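Local coordinates for cephalosporin acylase (PDB 2NLZ), which probably hydrolyses or transfers acyl or gamma-glutamyl groups, as a cephalosporin acylase of the gamma-glutamyltranspeptidase family of Ntn hydrolases, at residues 60-64 and 153-159. The protein carries 1 engineered substitution. Coordinates in Å, arbitrary orientation, origin at the centre of the assembly. Residues are numbered along the deposited sequence.
Sequences VLEPT and YPVTPTL
Helix 47-61 ends at Leu61, and Glu62 leaves helical geometry with phi/psi of -134/70°. The 153-159 segment stays extended from Tyr153 through Thr156, and then enters helix 157-173 with Thr156 as N-cap. Tyr153 and Leu159 reach from its two ends to the C-terminal end of helix 47-61. The CA atoms of Leu61 and Tyr153 lie 7.6 Å apart, those of Glu62 and Leu159 7.1 Å.

Tyr153, in the p rotamer, donates a hydrogen bond from OH to Val60 O at 2.6 Å. It thus satisfies a carbonyl in the last helical turn. Leu61 CD2 sits over one ring face in a CH-pi contact, 3.8 Å from the Tyr153 ring centroid. Val60 CG1 touches Tyr153 CE2 at 3.9 Å.

Leu159 (t, chi2 70°) points at the chain that follows helix 47-61. Leu159 CD1 meets Thr64 OG1 at 3.4 Å and Pro63 CD at 4.1 Å. Leu159 CD2 lies 3.5 Å from Leu61 O. The Glu62 carboxylate turns elsewhere, to Ser29, Ser65 and Arg511. Trp163 of helix 157-173 also packs on Pro63, Thr64 and Tyr153.

This is a buried helix C-terminus packed against a strand-to-helix connection, within the gamma-glutamyltranspeptidase-type Ntn-hydrolase fold.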
loop_
_atom_site.group_PDB
_atom_site.type_symbol
_atom_site.label_atom_id
_atom_site.label_comp_id
_atom_site.label_asym_id
_atom_site.label_seq_id
_atom_site.Cartn_x
_atom_site.Cartn_y
_atom_site.Cartn_z
ATOM N N VAL D 60 -21.603 30.457 -8.103
ATOM C CA VAL D 60 -20.964 31.375 -7.191
ATOM C C VAL D 60 -19.860 30.681 -6.407
ATOM O O VAL D 60 -18.816 31.279 -6.145
ATOM C CB VAL D 60 -21.981 31.960 -6.202
ATOM C CG1 VAL D 60 -21.275 32.824 -5.154
ATOM C CG2 VAL D 60 -23.086 32.742 -6.945
ATOM N N LEU D 61 -20.088 29.412 -6.061
ATOM C CA LEU D 61 -19.238 28.680 -5.114
ATOM C C LEU D 61 -18.008 28.035 -5.724
ATOM O O LEU D 61 -17.005 27.815 -5.032
ATOM C CB LEU D 61 -20.049 27.633 -4.364
ATOM C CG LEU D 61 -21.123 28.199 -3.439
ATOM C CD1 LEU D 61 -22.156 27.139 -3.124
ATOM C CD2 LEU D 61 -20.475 28.771 -2.181
ATOM N N GLU D 62 -18.083 27.739 -7.015
ATOM C CA GLU D 62 -16.939 27.184 -7.746
ATOM C C GLU D 62 -16.729 27.881 -9.102
ATOM O O GLU D 62 -16.945 27.273 -10.149
ATOM C CB GLU D 62 -17.126 25.680 -7.938
ATOM C CG GLU D 62 -15.868 24.934 -8.305
ATOM C CD GLU D 62 -16.076 23.434 -8.401
ATOM O OE1 GLU D 62 -15.596 22.830 -9.380
ATOM O OE2 GLU D 62 -16.717 22.858 -7.499
ATOM N N PRO D 63 -16.283 29.156 -9.087
ATOM C CA PRO D 63 -16.185 29.956 -10.315
ATOM C C PRO D 63 -15.066 29.500 -11.242
ATOM O O PRO D 63 -14.969 29.958 -12.376
ATOM C CB PRO D 63 -15.891 31.370 -9.801
ATOM C CG PRO D 63 -16.117 31.308 -8.317
ATOM C CD PRO D 63 -15.830 29.919 -7.916
ATOM N N THR D 64 -14.241 28.589 -10.756
ATOM C CA THR D 64 -13.142 28.072 -11.533
ATOM C C THR D 64 -13.604 27.029 -12.532
ATOM O O THR D 64 -12.831 26.628 -13.379
ATOM C CB THR D 64 -12.075 27.443 -10.631
ATOM O OG1 THR D 64 -12.671 26.433 -9.812
ATOM C CG2 THR D 64 -11.435 28.496 -9.740
ATOM N N TYR D 153 -18.250 33.660 0.890
ATOM C CA TYR D 153 -17.839 32.362 1.434
ATOM C C TYR D 153 -16.321 32.214 1.566
ATOM O O TYR D 153 -15.577 32.781 0.772
ATOM C CB TYR D 153 -18.407 31.218 0.583
ATOM C CG TYR D 153 -17.909 31.177 -0.843
ATOM C CD1 TYR D 153 -16.856 30.347 -1.212
ATOM C CD2 TYR D 153 -18.505 31.960 -1.830
ATOM C CE1 TYR D 153 -16.395 30.308 -2.524
ATOM C CE2 TYR D 153 -18.055 31.926 -3.142
ATOM C CZ TYR D 153 -16.999 31.099 -3.482
ATOM O OH TYR D 153 -16.558 31.061 -4.783
ATOM N N PRO D 154 -15.861 31.447 2.576
ATOM C CA PRO D 154 -14.427 31.145 2.711
ATOM C C PRO D 154 -13.946 30.180 1.643
ATOM O O PRO D 154 -14.582 29.160 1.398
ATOM C CB PRO D 154 -14.324 30.486 4.088
ATOM C CG PRO D 154 -15.671 29.956 4.370
ATOM C CD PRO D 154 -16.657 30.837 3.659
ATOM N N VAL D 155 -12.822 30.512 1.020
ATOM C CA VAL D 155 -12.278 29.741 -0.092
ATOM C C VAL D 155 -11.502 28.503 0.392
ATOM O O VAL D 155 -10.582 28.603 1.205
ATOM C CB VAL D 155 -11.406 30.648 -0.994
ATOM C CG1 VAL D 155 -10.723 29.851 -2.092
ATOM C CG2 VAL D 155 -12.257 31.741 -1.588
ATOM N N THR D 156 -11.892 27.334 -0.099
ATOM C CA THR D 156 -11.217 26.096 0.275
ATOM C C THR D 156 -9.872 25.991 -0.468
ATOM O O THR D 156 -9.729 26.573 -1.549
ATOM C CB THR D 156 -12.118 24.853 0.008
ATOM O OG1 THR D 156 -12.179 24.596 -1.398
ATOM C CG2 THR D 156 -13.541 25.054 0.568
ATOM N N PRO D 157 -8.882 25.271 0.115
ATOM C CA PRO D 157 -7.540 25.091 -0.464
ATOM C C PRO D 157 -7.513 24.645 -1.927
ATOM O O PRO D 157 -6.684 25.132 -2.702
ATOM C CB PRO D 157 -6.936 23.985 0.401
ATOM C CG PRO D 157 -7.611 24.110 1.692
ATOM C CD PRO D 157 -9.000 24.588 1.415
ATOM N N THR D 158 -8.399 23.719 -2.287
ATOM C CA THR D 158 -8.452 23.177 -3.640
ATOM C C THR D 158 -8.909 24.243 -4.632
ATOM O O THR D 158 -8.269 24.447 -5.668
ATOM C CB THR D 158 -9.386 21.957 -3.719
ATOM O OG1 THR D 158 -9.117 21.087 -2.619
ATOM C CG2 THR D 158 -9.193 21.200 -5.030
ATOM N N LEU D 159 -10.008 24.921 -4.298
ATOM C CA LEU D 159 -10.504 26.027 -5.099
ATOM C C LEU D 159 -9.437 27.122 -5.199
ATOM O O LEU D 159 -9.233 27.693 -6.272
ATOM C CB LEU D 159 -11.802 26.572 -4.506
ATOM C CG LEU D 159 -12.486 27.736 -5.218
ATOM C CD1 LEU D 159 -13.054 27.277 -6.531
ATOM C CD2 LEU D 159 -13.586 28.297 -4.344
#